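Local coordinates for protein aminotransferase (Neisseria meningitidis Z2491, PDB 3JTX) that probably catalyses the pyridoxal-phosphate-dependent transfer of amino groups between amino acids and keto acids, at residues G99-L104 / Y130-G135; C175-P180 / P323-Y328; S206-S211 / L237-S242. All blocks are in the same frame, centred on the assembly; numbering follows the deposited sequence.

Contact 1 of 3, residues G99-L104 / Y130-G135; sequences GSREAL and YQIYEG. With MES (2-(N-morpholino)-ethanesulfonic acid), chain C.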
ATOM      1  N   GLY A  99      -6.844  -1.832   3.568  1.00 15.84           N
ATOM      2  CA  GLY A  99      -6.912  -1.372   4.953  1.00 16.96           C
ATOM      3  C   GLY A  99      -7.045   0.133   5.004  1.00 17.12           C
ATOM      4  O   GLY A  99      -6.563   0.843   4.105  1.00 17.75           O
ATOM      5  N   SER A 100      -7.709   0.648   6.044  1.00 17.85           N
ATOM      6  CA  SER A 100      -7.899   2.094   6.144  1.00 17.54           C
ATOM      7  C   SER A 100      -6.576   2.830   6.386  1.00 17.79           C
ATOM      8  O   SER A 100      -6.457   4.002   6.018  1.00 17.54           O
ATOM      9  CB  SER A 100      -8.933   2.458   7.226  1.00 17.66           C
ATOM     10  OG  SER A 100      -8.471   2.143   8.530  1.00 19.66           O
ATOM     11  N   ARG A 101      -5.580   2.179   6.998  1.00 17.43           N
ATOM     12  CA  ARG A 101      -4.307   2.875   7.277  1.00 16.70           C
ATOM     13  C   ARG A 101      -3.683   3.493   6.017  1.00 16.65           C
ATOM     14  O   ARG A 101      -3.457   4.708   5.964  1.00 16.51           O
ATOM     15  CB  ARG A 101      -3.292   1.936   7.940  1.00 16.94           C
ATOM     16  CG  ARG A 101      -1.928   2.601   8.191  1.00 18.17           C
ATOM     17  CD  ARG A 101      -1.023   1.750   9.081  1.00 20.60           C
ATOM     18  NE  ARG A 101      -1.623   1.666  10.405  1.00 23.51           N
ATOM     19  CZ  ARG A 101      -1.050   2.049  11.540  1.00 27.37           C
ATOM     20  NH1 ARG A 101       0.209   2.492  11.583  1.00 29.24           N
ATOM     21  NH2 ARG A 101      -1.755   1.959  12.660  1.00 27.92           N
ATOM     22  N   GLU A 102      -3.410   2.670   4.997  1.00 15.93           N
ATOM     23  CA  GLU A 102      -2.789   3.177   3.773  1.00 15.39           C
ATOM     24  C   GLU A 102      -3.659   4.247   3.115  1.00 15.03           C
ATOM     25  O   GLU A 102      -3.143   5.203   2.537  1.00 15.32           O
ATOM     26  CB  GLU A 102      -2.436   2.042   2.785  1.00 15.47           C
ATOM     27  CG  GLU A 102      -3.623   1.302   2.181  1.00 16.21           C
ATOM     28  CD  GLU A 102      -4.161   1.892   0.859  1.00 17.28           C
ATOM     29  OE1 GLU A 102      -3.731   2.982   0.431  1.00 16.79           O
ATOM     30  OE2 GLU A 102      -5.034   1.244   0.242  1.00 16.32           O
ATOM     31  N   ALA A 103      -4.971   4.070   3.212  1.00 14.92           N
ATOM     32  CA  ALA A 103      -5.954   4.953   2.603  1.00 15.51           C
ATOM     33  C   ALA A 103      -5.937   6.331   3.255  1.00 15.20           C
ATOM     34  O   ALA A 103      -5.870   7.336   2.573  1.00 15.55           O
ATOM     35  CB  ALA A 103      -7.358   4.326   2.723  1.00 15.00           C
ATOM     36  N   LEU A 104      -5.964   6.361   4.584  1.00 15.63           N
ATOM     37  CA  LEU A 104      -5.946   7.620   5.319  1.00 16.61           C
ATOM     38  C   LEU A 104      -4.617   8.340   5.074  1.00 15.78           C
ATOM     39  O   LEU A 104      -4.592   9.553   4.829  1.00 15.45           O
ATOM     40  CB  LEU A 104      -6.115   7.361   6.823  1.00 17.14           C
ATOM     41  CG  LEU A 104      -7.484   6.916   7.324  1.00 21.70           C
ATOM     42  CD1 LEU A 104      -7.364   6.163   8.664  1.00 24.53           C
ATOM     43  CD2 LEU A 104      -8.454   8.110   7.440  1.00 22.01           C
ATOM     44  N   TYR A 130      -5.830   9.220  17.020  1.00 21.69           N
ATOM     45  CA  TYR A 130      -5.282   7.982  16.472  1.00 21.43           C
ATOM     46  C   TYR A 130      -3.994   8.334  15.759  1.00 21.54           C
ATOM     47  O   TYR A 130      -3.956   9.258  14.939  1.00 21.15           O
ATOM     48  CB  TYR A 130      -6.282   7.329  15.507  1.00 21.45           C
ATOM     49  CG  TYR A 130      -5.851   6.031  14.853  1.00 21.13           C
ATOM     50  CD1 TYR A 130      -5.521   4.908  15.606  1.00 22.67           C
ATOM     51  CD2 TYR A 130      -5.846   5.905  13.464  1.00 23.26           C
ATOM     52  CE1 TYR A 130      -5.174   3.692  14.980  1.00 24.18           C
ATOM     53  CE2 TYR A 130      -5.495   4.695  12.832  1.00 22.63           C
ATOM     54  CZ  TYR A 130      -5.156   3.604  13.586  1.00 25.35           C
ATOM     55  OH  TYR A 130      -4.800   2.421  12.937  1.00 24.95           O
ATOM     56  N   GLN A 131      -2.946   7.587  16.104  1.00 21.89           N
ATOM     57  CA  GLN A 131      -1.561   7.750  15.608  1.00 22.54           C
ATOM     58  C   GLN A 131      -1.415   8.222  14.160  1.00 21.72           C
ATOM     59  O   GLN A 131      -0.673   9.181  13.884  1.00 21.42           O
ATOM     60  CB  GLN A 131      -0.807   6.396  15.789  1.00 23.74           C
ATOM     61  CG  GLN A 131      -1.497   5.143  15.033  1.00 25.79           C
ATOM     62  CD  GLN A 131      -1.603   3.839  15.879  1.00 28.58           C
ATOM     63  OE1 GLN A 131      -1.390   2.718  15.376  1.00 29.12           O
ATOM     64  NE2 GLN A 131      -1.932   3.989  17.147  1.00 28.29           N
ATOM     65  N   ILE A 132      -2.128   7.569  13.235  1.00 20.85           N
ATOM     66  CA  ILE A 132      -2.003   7.841  11.798  0.50 20.46           C
ATOM     67  C   ILE A 132      -2.347   9.296  11.474  1.00 20.22           C
ATOM     68  O   ILE A 132      -1.730   9.896  10.618  1.00 19.83           O
ATOM     69  CB  ILE A 132      -2.904   6.891  10.943  0.50 20.39           C
ATOM     70  CG1 ILE A 132      -2.352   5.465  10.952  0.50 20.08           C
ATOM     71  CG2 ILE A 132      -3.014   7.389   9.505  0.50 20.66           C
ATOM     72  CD1 ILE A 132      -0.937   5.353  10.447  0.50 18.17           C
ATOM     73  N   TYR A 133      -3.324   9.877  12.190  1.00 19.34           N
ATOM     74  CA  TYR A 133      -3.723  11.267  11.901  1.00 18.48           C
ATOM     75  C   TYR A 133      -2.520  12.210  12.049  1.00 18.64           C
ATOM     76  O   TYR A 133      -2.294  13.090  11.211  1.00 18.38           O
ATOM     77  CB  TYR A 133      -4.887  11.765  12.781  1.00 18.65           C
ATOM     78  CG  TYR A 133      -6.093  10.856  12.869  1.00 17.81           C
ATOM     79  CD1 TYR A 133      -6.360   9.882  11.894  1.00 17.70           C
ATOM     80  CD2 TYR A 133      -6.980  10.963  13.939  1.00 18.14           C
ATOM     81  CE1 TYR A 133      -7.457   9.030  12.012  1.00 16.31           C
ATOM     82  CE2 TYR A 133      -8.090  10.129  14.037  1.00 16.17           C
ATOM     83  CZ  TYR A 133      -8.312   9.170  13.084  1.00 16.22           C
ATOM     84  OH  TYR A 133      -9.375   8.326  13.237  1.00 17.61           O
ATOM     85  N   GLU A 134      -1.753  12.015  13.114  1.00 18.69           N
ATOM     86  CA  GLU A 134      -0.580  12.839  13.379  1.00 18.77           C
ATOM     87  C   GLU A 134       0.545  12.549  12.387  1.00 18.55           C
ATOM     88  O   GLU A 134       1.103  13.456  11.784  1.00 18.37           O
ATOM     89  CB  GLU A 134      -0.080  12.585  14.795  1.00 19.51           C
ATOM     90  CG  GLU A 134       1.182  13.367  15.123  1.00 20.13           C
ATOM     91  CD  GLU A 134       1.842  12.914  16.420  1.00 22.26           C
ATOM     92  OE1 GLU A 134       1.948  11.687  16.687  1.00 24.02           O
ATOM     93  OE2 GLU A 134       2.281  13.809  17.152  1.00 21.62           O
ATOM     94  N   GLY A 135       0.884  11.273  12.222  1.00 18.29           N
ATOM     95  CA  GLY A 135       1.968  10.904  11.319  1.00 17.92           C
ATOM     96  C   GLY A 135       1.731  11.337   9.886  1.00 17.55           C
ATOM     97  O   GLY A 135       2.634  11.853   9.228  1.00 17.06           O
TER
HETATM   98  O1  MES C 400      -3.702  -0.754  13.233  1.00 37.64           O
HETATM   99  C2  MES C 400      -2.384  -1.333  13.342  1.00 39.14           C
HETATM  100  C3  MES C 400      -1.538  -0.870  14.549  1.00 39.00           C
HETATM  101  N4  MES C 400      -2.338  -0.742  15.778  1.00 39.90           N
HETATM  102  C5  MES C 400      -3.793  -0.838  15.691  1.00 40.15           C
HETATM  103  C6  MES C 400      -4.212  -0.130  14.416  1.00 40.10           C
HETATM  104  C7  MES C 400      -1.600  -0.459  17.035  1.00 40.27           C
HETATM  105  C8  MES C 400      -2.354  -0.744  18.353  1.00 40.23           C
HETATM  106  S   MES C 400      -2.194   0.513  19.486  1.00 42.14           S
HETATM  107  O1S MES C 400      -2.759   1.788  18.965  1.00 40.62           O
HETATM  108  O2S MES C 400      -2.964   0.084  20.681  1.00 39.35           O
HETATM  109  O3S MES C 400      -0.749   0.691  19.781  1.00 41.08           O
HETATM  110  O   HOH W   1      -5.711   2.315  10.436  1.00 27.85           O
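R101 NH2, on helix 100-111, makes both hydrogen bonds across the contact, to Q131 OE1 and to the hydroxyl of Y130. The bond from R101 NH2 to Q131 OE1 is 2.8 Å long and lies in the guanidinium plane. That from R101 NH2 to Y130 OH spans 3.1 Å, tilted 27° from the plane, with the tyrosine ring nearly perpendicular to the guanidinium. In one conformer, I132 CD1 lies over one guanidinium face, offset toward the rim; a second conformer makes this contact less certain. Deeper in, L104 CD1 meets the edge of the Y133 ring at CE1, 4.4 Å away.

Further contacts surround these groups. Q131 CG sits between its backbone N and carbonyl carbon (chi1 58°) and lies over the rim of the Y130 ring; beyond it, Q131 NE2 donates to O1S of the bound MES, probably from the crystallisation liquor, at 3.0 Å. R101 NH1 bonds to T272 O of the second subunit, and Y133 OH to D207. The backbone nitrogens of S100 and R101, at the N-terminus of helix 100-111, bind the phosphate of the modified lysine at position 245, as in the phosphate-binding cup of pyridoxal-phosphate aminotransferases.

Contact 2 of 3, residues C175-P180 / P323-Y328; sequences CSPNNP and PDASFY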
ATOM      1  N   CYS A 175     -13.341  10.615  14.142  1.00 15.23           N
ATOM      2  CA  CYS A 175     -13.227   9.191  14.429  1.00 15.44           C
ATOM      3  C   CYS A 175     -14.480   8.800  15.197  1.00 15.55           C
ATOM      4  O   CYS A 175     -14.651   9.200  16.354  1.00 16.23           O
ATOM      5  CB  CYS A 175     -11.962   8.888  15.231  1.00 15.64           C
ATOM      6  SG  CYS A 175     -11.667   7.117  15.502  1.00 18.50           S
ATOM      7  N   SER A 176     -15.370   8.062  14.535  1.00 15.59           N
ATOM      8  CA  SER A 176     -16.711   7.776  15.064  1.00 15.72           C
ATOM      9  C   SER A 176     -17.201   6.400  14.632  1.00 15.37           C
ATOM     10  O   SER A 176     -17.404   6.185  13.442  1.00 16.66           O
ATOM     11  CB  SER A 176     -17.700   8.832  14.580  1.00 15.63           C
ATOM     12  OG  SER A 176     -18.980   8.638  15.163  1.00 15.67           O
ATOM     13  N   PRO A 177     -17.380   5.455  15.583  1.00 15.28           N
ATOM     14  CA  PRO A 177     -17.081   5.556  17.024  1.00 15.57           C
ATOM     15  C   PRO A 177     -15.630   5.898  17.302  1.00 16.00           C
ATOM     16  O   PRO A 177     -14.741   5.438  16.586  1.00 16.40           O
ATOM     17  CB  PRO A 177     -17.377   4.150  17.553  1.00 15.83           C
ATOM     18  CG  PRO A 177     -18.366   3.593  16.580  1.00 15.98           C
ATOM     19  CD  PRO A 177     -18.021   4.168  15.249  1.00 14.77           C
ATOM     20  N   ASN A 178     -15.390   6.657  18.365  1.00 15.45           N
ATOM     21  CA  ASN A 178     -14.053   7.132  18.660  1.00 15.70           C
ATOM     22  C   ASN A 178     -13.191   6.088  19.377  1.00 15.57           C
ATOM     23  O   ASN A 178     -13.669   5.311  20.206  1.00 15.28           O
ATOM     24  CB  ASN A 178     -14.130   8.407  19.497  1.00 15.38           C
ATOM     25  CG  ASN A 178     -12.781   9.054  19.683  1.00 16.15           C
ATOM     26  OD1 ASN A 178     -12.111   8.843  20.704  1.00 16.31           O
ATOM     27  ND2 ASN A 178     -12.369   9.843  18.702  1.00 13.89           N
ATOM     28  N   ASN A 179     -11.927   6.038  18.977  1.00 15.70           N
ATOM     29  CA  ASN A 179     -10.864   5.385  19.731  1.00 15.55           C
ATOM     30  C   ASN A 179     -10.085   6.542  20.354  1.00 16.26           C
ATOM     31  O   ASN A 179      -9.471   7.317  19.629  1.00 16.60           O
ATOM     32  CB  ASN A 179      -9.980   4.580  18.784  1.00 15.51           C
ATOM     33  CG  ASN A 179      -8.822   3.879  19.480  1.00 17.23           C
ATOM     34  OD1 ASN A 179      -8.627   4.017  20.689  1.00 16.82           O
ATOM     35  ND2 ASN A 179      -8.050   3.103  18.710  1.00 18.14           N
ATOM     36  N   PRO A 180     -10.056   6.645  21.694  1.00 16.65           N
ATOM     37  CA  PRO A 180     -10.438   5.679  22.731  1.00 16.65           C
ATOM     38  C   PRO A 180     -11.804   5.853  23.418  1.00 16.67           C
ATOM     39  O   PRO A 180     -12.183   4.990  24.195  1.00 16.88           O
ATOM     40  CB  PRO A 180      -9.359   5.916  23.786  1.00 16.99           C
ATOM     41  CG  PRO A 180      -9.175   7.456  23.742  1.00 16.35           C
ATOM     42  CD  PRO A 180      -9.386   7.823  22.282  1.00 16.48           C
ATOM     43  N   PRO A 323     -20.103   2.573  26.765  1.00 18.47           N
ATOM     44  CA  PRO A 323     -19.805   3.570  25.729  1.00 18.05           C
ATOM     45  C   PRO A 323     -20.853   3.565  24.610  1.00 17.58           C
ATOM     46  O   PRO A 323     -21.711   2.660  24.571  1.00 16.56           O
ATOM     47  CB  PRO A 323     -18.448   3.121  25.205  1.00 18.55           C
ATOM     48  CG  PRO A 323     -18.448   1.647  25.403  1.00 19.12           C
ATOM     49  CD  PRO A 323     -19.242   1.384  26.657  1.00 18.29           C
ATOM     50  N   ASP A 324     -20.802   4.555  23.715  1.00 17.54           N
ATOM     51  CA  ASP A 324     -21.770   4.617  22.602  1.00 17.56           C
ATOM     52  C   ASP A 324     -21.560   3.400  21.697  1.00 17.51           C
ATOM     53  O   ASP A 324     -22.519   2.812  21.181  1.00 17.13           O
ATOM     54  CB  ASP A 324     -21.620   5.895  21.750  1.00 17.30           C
ATOM     55  CG  ASP A 324     -21.991   7.188  22.493  1.00 18.73           C
ATOM     56  OD1 ASP A 324     -22.627   7.141  23.562  1.00 18.35           O
ATOM     57  OD2 ASP A 324     -21.649   8.278  21.978  1.00 18.16           O
ATOM     58  N   ALA A 325     -20.295   3.066  21.476  1.00 17.24           N
ATOM     59  CA  ALA A 325     -19.897   1.948  20.614  1.00 17.66           C
ATOM     60  C   ALA A 325     -18.401   1.656  20.805  1.00 17.88           C
ATOM     61  O   ALA A 325     -17.766   2.242  21.676  1.00 18.78           O
ATOM     62  CB  ALA A 325     -20.227   2.258  19.134  1.00 16.78           C
ATOM     63  N   SER A 326     -17.843   0.781  19.970  1.00 18.07           N
ATOM     64  CA  SER A 326     -16.449   0.302  20.061  1.00 17.72           C
ATOM     65  C   SER A 326     -16.291  -0.735  21.173  1.00 17.29           C
ATOM     66  O   SER A 326     -17.234  -0.987  21.925  1.00 17.00           O
ATOM     67  CB  SER A 326     -15.423   1.422  20.247  1.00 17.73           C
ATOM     68  OG  SER A 326     -15.152   1.668  21.625  1.00 20.79           O
ATOM     69  N   PHE A 327     -15.108  -1.355  21.213  1.00 16.43           N
ATOM     70  CA  PHE A 327     -14.757  -2.313  22.261  1.00 16.62           C
ATOM     71  C   PHE A 327     -13.864  -1.736  23.363  1.00 16.48           C
ATOM     72  O   PHE A 327     -13.231  -2.491  24.118  1.00 18.01           O
ATOM     73  CB  PHE A 327     -14.221  -3.656  21.681  1.00 15.82           C
ATOM     74  CG  PHE A 327     -13.049  -3.549  20.723  1.00 16.18           C
ATOM     75  CD1 PHE A 327     -11.854  -2.939  21.086  1.00 15.19           C
ATOM     76  CD2 PHE A 327     -13.119  -4.161  19.470  1.00 17.01           C
ATOM     77  CE1 PHE A 327     -10.775  -2.912  20.215  1.00 16.33           C
ATOM     78  CE2 PHE A 327     -12.048  -4.122  18.590  1.00 16.79           C
ATOM     79  CZ  PHE A 327     -10.871  -3.500  18.965  1.00 17.22           C
ATOM     80  N   TYR A 328     -13.855  -0.412  23.505  1.00 16.08           N
ATOM     81  CA  TYR A 328     -13.076   0.247  24.558  1.00 15.82           C
ATOM     82  C   TYR A 328     -13.945   0.737  25.695  1.00 15.64           C
ATOM     83  O   TYR A 328     -15.101   1.143  25.479  1.00 16.20           O
ATOM     84  CB  TYR A 328     -12.301   1.441  23.998  1.00 15.61           C
ATOM     85  CG  TYR A 328     -11.376   1.053  22.891  1.00 15.93           C
ATOM     86  CD1 TYR A 328     -10.226   0.296  23.144  1.00 15.96           C
ATOM     87  CD2 TYR A 328     -11.642   1.433  21.590  1.00 16.79           C
ATOM     88  CE1 TYR A 328      -9.365  -0.067  22.104  1.00 16.12           C
ATOM     89  CE2 TYR A 328     -10.795   1.076  20.547  1.00 15.64           C
ATOM     90  CZ  TYR A 328      -9.661   0.340  20.802  1.00 15.96           C
ATOM     91  OH  TYR A 328      -8.855  -0.029  19.732  1.00 15.78           O
TER
HETATM   92  O   HOH W   2     -15.005   3.672  24.913  1.00 26.51           O
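In this class I/II aminotransferase, of the fold-type I architecture, the loop after strand 169-175, with cis peptide bonds before P177 and P180, lays N179 against Y328 at the entry to strand 328-332. The two segments run in roughly the same direction, and no direct hydrogen bond joins them; side-chain packing and one bridging water make the contact.

The central element is a flat sandwich. N179 CG, anti to its backbone N (chi1 179°), carries the amide over the Y328 ring, the two planes only 20° apart. N179 OD1 stands 3.6 Å above the ring plane, offset toward the rim, while F327 CD1 covers the centre of the opposite face. N179 ND2 comes within 3.4 Å of Y328 OH, at an angle too poor for a hydrogen bond. Each polar end has its own partner: ND2 donates to O3 of the modified lysine at position 245, OD1 pairs with R374, and Y328 OH with Y210. The asparagine thus links the cofactor ring to R374, which also binds the MES molecule.

At the other end, P177 CG presses on A325 CB at 3.4 Å, tighter than an ordinary carbon contact. The neighbouring S326 closes an ST turn, its OG accepting from Y328 N at 3.1 Å. The same S326 OG donates to A325 O at 2.7 Å, in the carbonyl plane on a lone pair. A water bridge joins the two segments: water 2 donates to Y328 O at 2.6 Å and to P180 O at 3.2 Å.

Contact 3 of 3, residues S206-S211 / L237-S242; sequences SDECYS and LLMFTS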
ATOM      1  N   SER A 206     -13.823  10.850   7.684  1.00 16.01           N
ATOM      2  CA  SER A 206     -14.442  10.176   8.812  1.00 15.45           C
ATOM      3  C   SER A 206     -14.017   8.709   8.908  1.00 15.56           C
ATOM      4  O   SER A 206     -14.337   7.897   8.038  1.00 15.81           O
ATOM      5  CB  SER A 206     -15.962  10.291   8.723  1.00 16.54           C
ATOM      6  OG  SER A 206     -16.567   9.854   9.924  1.00 16.03           O
ATOM      7  N   ASP A 207     -13.301   8.393   9.985  1.00 14.95           N
ATOM      8  CA  ASP A 207     -12.777   7.059  10.266  1.00 15.49           C
ATOM      9  C   ASP A 207     -13.837   6.275  11.033  1.00 15.37           C
ATOM     10  O   ASP A 207     -14.071   6.510  12.226  1.00 15.88           O
ATOM     11  CB  ASP A 207     -11.478   7.184  11.055  1.00 15.86           C
ATOM     12  CG  ASP A 207     -10.810   5.847  11.357  1.00 17.14           C
ATOM     13  OD1 ASP A 207     -11.435   4.773  11.199  1.00 18.61           O
ATOM     14  OD2 ASP A 207      -9.633   5.904  11.785  1.00 18.32           O
ATOM     15  N   GLU A 208     -14.499   5.372  10.325  1.00 15.55           N
ATOM     16  CA  GLU A 208     -15.665   4.656  10.850  1.00 15.70           C
ATOM     17  C   GLU A 208     -15.463   3.149  11.046  1.00 16.43           C
ATOM     18  O   GLU A 208     -16.433   2.372  11.042  1.00 15.59           O
ATOM     19  CB  GLU A 208     -16.875   4.949   9.953  1.00 16.13           C
ATOM     20  CG  GLU A 208     -17.249   6.423  10.045  1.00 15.97           C
ATOM     21  CD  GLU A 208     -18.400   6.871   9.155  1.00 17.66           C
ATOM     22  OE1 GLU A 208     -19.050   6.038   8.475  1.00 15.35           O
ATOM     23  OE2 GLU A 208     -18.641   8.097   9.163  1.00 18.13           O
ATOM     24  N   CYS A 209     -14.223   2.742  11.298  1.00 16.30           N
ATOM     25  CA  CYS A 209     -13.902   1.315  11.367  1.00 17.03           C
ATOM     26  C   CYS A 209     -14.578   0.579  12.532  1.00 16.98           C
ATOM     27  O   CYS A 209     -14.663  -0.652  12.503  1.00 16.72           O
ATOM     28  CB  CYS A 209     -12.379   1.115  11.413  1.00 17.75           C
ATOM     29  SG  CYS A 209     -11.577   1.702   9.889  1.00 22.54           S
ATOM     30  N   TYR A 210     -15.062   1.306  13.548  1.00 17.07           N
ATOM     31  CA  TYR A 210     -15.805   0.656  14.667  1.00 16.93           C
ATOM     32  C   TYR A 210     -17.323   0.670  14.475  1.00 16.71           C
ATOM     33  O   TYR A 210     -18.065   0.322  15.395  1.00 17.11           O
ATOM     34  CB  TYR A 210     -15.433   1.277  16.027  1.00 16.69           C
ATOM     35  CG  TYR A 210     -13.990   1.025  16.398  1.00 17.29           C
ATOM     36  CD1 TYR A 210     -13.607  -0.155  17.038  1.00 16.39           C
ATOM     37  CD2 TYR A 210     -12.995   1.951  16.069  1.00 16.36           C
ATOM     38  CE1 TYR A 210     -12.273  -0.393  17.361  1.00 17.66           C
ATOM     39  CE2 TYR A 210     -11.660   1.714  16.379  1.00 18.52           C
ATOM     40  CZ  TYR A 210     -11.303   0.548  17.025  1.00 18.12           C
ATOM     41  OH  TYR A 210      -9.984   0.314  17.340  1.00 19.67           O
ATOM     42  N   SER A 211     -17.803   1.052  13.292  1.00 16.83           N
ATOM     43  CA  SER A 211     -19.253   1.231  13.078  1.00 16.97           C
ATOM     44  C   SER A 211     -20.114   0.020  13.460  1.00 17.12           C
ATOM     45  O   SER A 211     -21.310   0.181  13.769  1.00 16.60           O
ATOM     46  CB  SER A 211     -19.550   1.584  11.614  1.00 17.05           C
ATOM     47  OG  SER A 211     -19.326   0.472  10.772  1.00 17.29           O
ATOM     48  N   LEU A 237     -16.759  15.202   1.414  1.00 14.20           N
ATOM     49  CA  LEU A 237     -16.944  14.189   2.467  1.00 14.99           C
ATOM     50  C   LEU A 237     -16.421  12.853   1.991  1.00 15.08           C
ATOM     51  O   LEU A 237     -16.738  12.431   0.889  1.00 15.15           O
ATOM     52  CB  LEU A 237     -18.424  13.982   2.801  1.00 14.74           C
ATOM     53  CG  LEU A 237     -19.271  15.155   3.260  1.00 16.80           C
ATOM     54  CD1 LEU A 237     -20.674  14.640   3.640  1.00 16.77           C
ATOM     55  CD2 LEU A 237     -18.605  15.867   4.444  1.00 17.75           C
ATOM     56  N   LEU A 238     -15.630  12.189   2.827  1.00 15.31           N
ATOM     57  CA  LEU A 238     -15.175  10.839   2.561  1.00 15.40           C
ATOM     58  C   LEU A 238     -15.244  10.040   3.857  1.00 15.64           C
ATOM     59  O   LEU A 238     -14.748  10.487   4.883  1.00 15.31           O
ATOM     60  CB  LEU A 238     -13.743  10.836   2.057  1.00 15.66           C
ATOM     61  CG  LEU A 238     -13.473  11.379   0.647  1.00 17.65           C
ATOM     62  CD1 LEU A 238     -11.954  11.454   0.457  1.00 19.66           C
ATOM     63  CD2 LEU A 238     -14.144  10.516  -0.456  1.00 17.72           C
HETATM   64  N   MSE A 239     -15.873   8.868   3.802  1.00 15.44           N
HETATM   65  CA  MSE A 239     -15.810   7.923   4.899  1.00 15.69           C
HETATM   66  C   MSE A 239     -14.742   6.874   4.600  1.00 15.28           C
HETATM   67  O   MSE A 239     -14.572   6.453   3.458  1.00 14.97           O
HETATM   68  CB  MSE A 239     -17.168   7.247   5.096  1.00 15.90           C
HETATM   69  CG  MSE A 239     -17.502   6.271   4.008  1.00 18.49           C
HETATM   70 SE   MSE A 239     -19.066   5.161   4.306  0.75 19.67          SE
HETATM   71  CE  MSE A 239     -18.586   4.037   5.642  1.00 16.04           C
ATOM     72  N   PHE A 240     -14.024   6.458   5.638  1.00 15.23           N
ATOM     73  CA  PHE A 240     -13.004   5.430   5.544  1.00 15.35           C
ATOM     74  C   PHE A 240     -13.444   4.297   6.451  1.00 15.47           C
ATOM     75  O   PHE A 240     -13.751   4.516   7.641  1.00 15.98           O
ATOM     76  CB  PHE A 240     -11.654   5.984   6.028  1.00 14.98           C
ATOM     77  CG  PHE A 240     -11.075   6.999   5.135  1.00 15.74           C
ATOM     78  CD1 PHE A 240     -11.541   8.313   5.145  1.00 15.22           C
ATOM     79  CD2 PHE A 240     -10.050   6.657   4.258  1.00 16.98           C
ATOM     80  CE1 PHE A 240     -11.015   9.247   4.319  1.00 16.27           C
ATOM     81  CE2 PHE A 240      -9.506   7.610   3.410  1.00 18.14           C
ATOM     82  CZ  PHE A 240      -9.990   8.913   3.437  1.00 18.32           C
ATOM     83  N   THR A 241     -13.538   3.089   5.905  1.00 15.64           N
ATOM     84  CA  THR A 241     -13.830   1.952   6.742  1.00 15.67           C
ATOM     85  C   THR A 241     -13.066   0.705   6.349  1.00 16.74           C
ATOM     86  O   THR A 241     -12.297   0.718   5.388  1.00 17.24           O
ATOM     87  CB  THR A 241     -15.334   1.704   6.885  1.00 16.50           C
ATOM     88  OG1 THR A 241     -15.537   0.831   8.002  1.00 17.49           O
ATOM     89  CG2 THR A 241     -15.958   1.106   5.599  1.00 15.30           C
ATOM     90  N   SER A 242     -13.283  -0.369   7.109  1.00 16.65           N
ATOM     91  CA  SER A 242     -12.425  -1.506   7.088  1.00 17.86           C
ATOM     92  C   SER A 242     -13.157  -2.744   7.554  1.00 17.11           C
ATOM     93  O   SER A 242     -14.112  -2.655   8.325  1.00 16.46           O
ATOM     94  CB  SER A 242     -11.270  -1.189   8.054  1.00 18.09           C
ATOM     95  OG  SER A 242     -10.437  -2.255   8.273  1.00 20.18           O
TER
HETATM   96  O   HOH W   3     -13.647  -2.671  10.964  1.00 15.09           O
HETATM   97  O   HOH W   4     -18.012   1.109   8.527  1.00 24.30           O
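S206 O is gripped from strand 237-242 by two groups: F240 N donates to it at 2.8 Å, and M239 CA approaches with a C-H...O contact at 3.5 Å. This is the parallel pairing of a beta-alpha-beta unit, in which strands 203-207 and 237-242 lie side by side, connected through helix 223-229. Flanking bonds extend the pairing, S206 N to L238 O at 3.0 Å and E208 N to F240 O at 2.9 Å, both nearly straight.

S206 and M239 share one sheet face, D207 and F240 the other. On the first, S206 OG donates to E208 OE2 at 2.8 Å, on the anti side of the carboxylate; C223 N bonds to the same oxygen. The remaining oxygen, E208 OE1, lies 3.5 Å from CE of the selenomethionine at 239, the two side chains crossing at about a right angle.

Past the strand end the chain makes a type I beta turn from E208 to S211, in the cofactor site: D207 OD2, also held by Y133 OH, bonds to N1 of the modified lysine at position 245, and S242 OG bonds to S244 OG and to the phosphate. C209 SG packs on S242 CB at 3.4 Å. Water 3 ties the two backbones together, donating to C209 O and to S242 O, each 2.7 Å away.

In the fold
The three contacts lie around one cofactor site, their centres 11 to 16 Å apart: contacts 1 and 3 are closest, contacts 1 and 2 farthest. Contact 1 closes first along the chain, whereas contact 3 is nested inside the long loop that contact 2 closes. The seven-stranded mixed sheet carries contact 3 and leads into the first segment of contact 2, while the helices of contact 1 pack against it, L104 on F240. A bond from S176 N to D207 O joins segments 175-180 and 206-211. Contact 2 includes Y328, at the start of strand 328-332 of the separate antiparallel sheet. Residues distant in sequence thereby converge on the phosphate, pyridine nitrogen and O3 of the modified lysine.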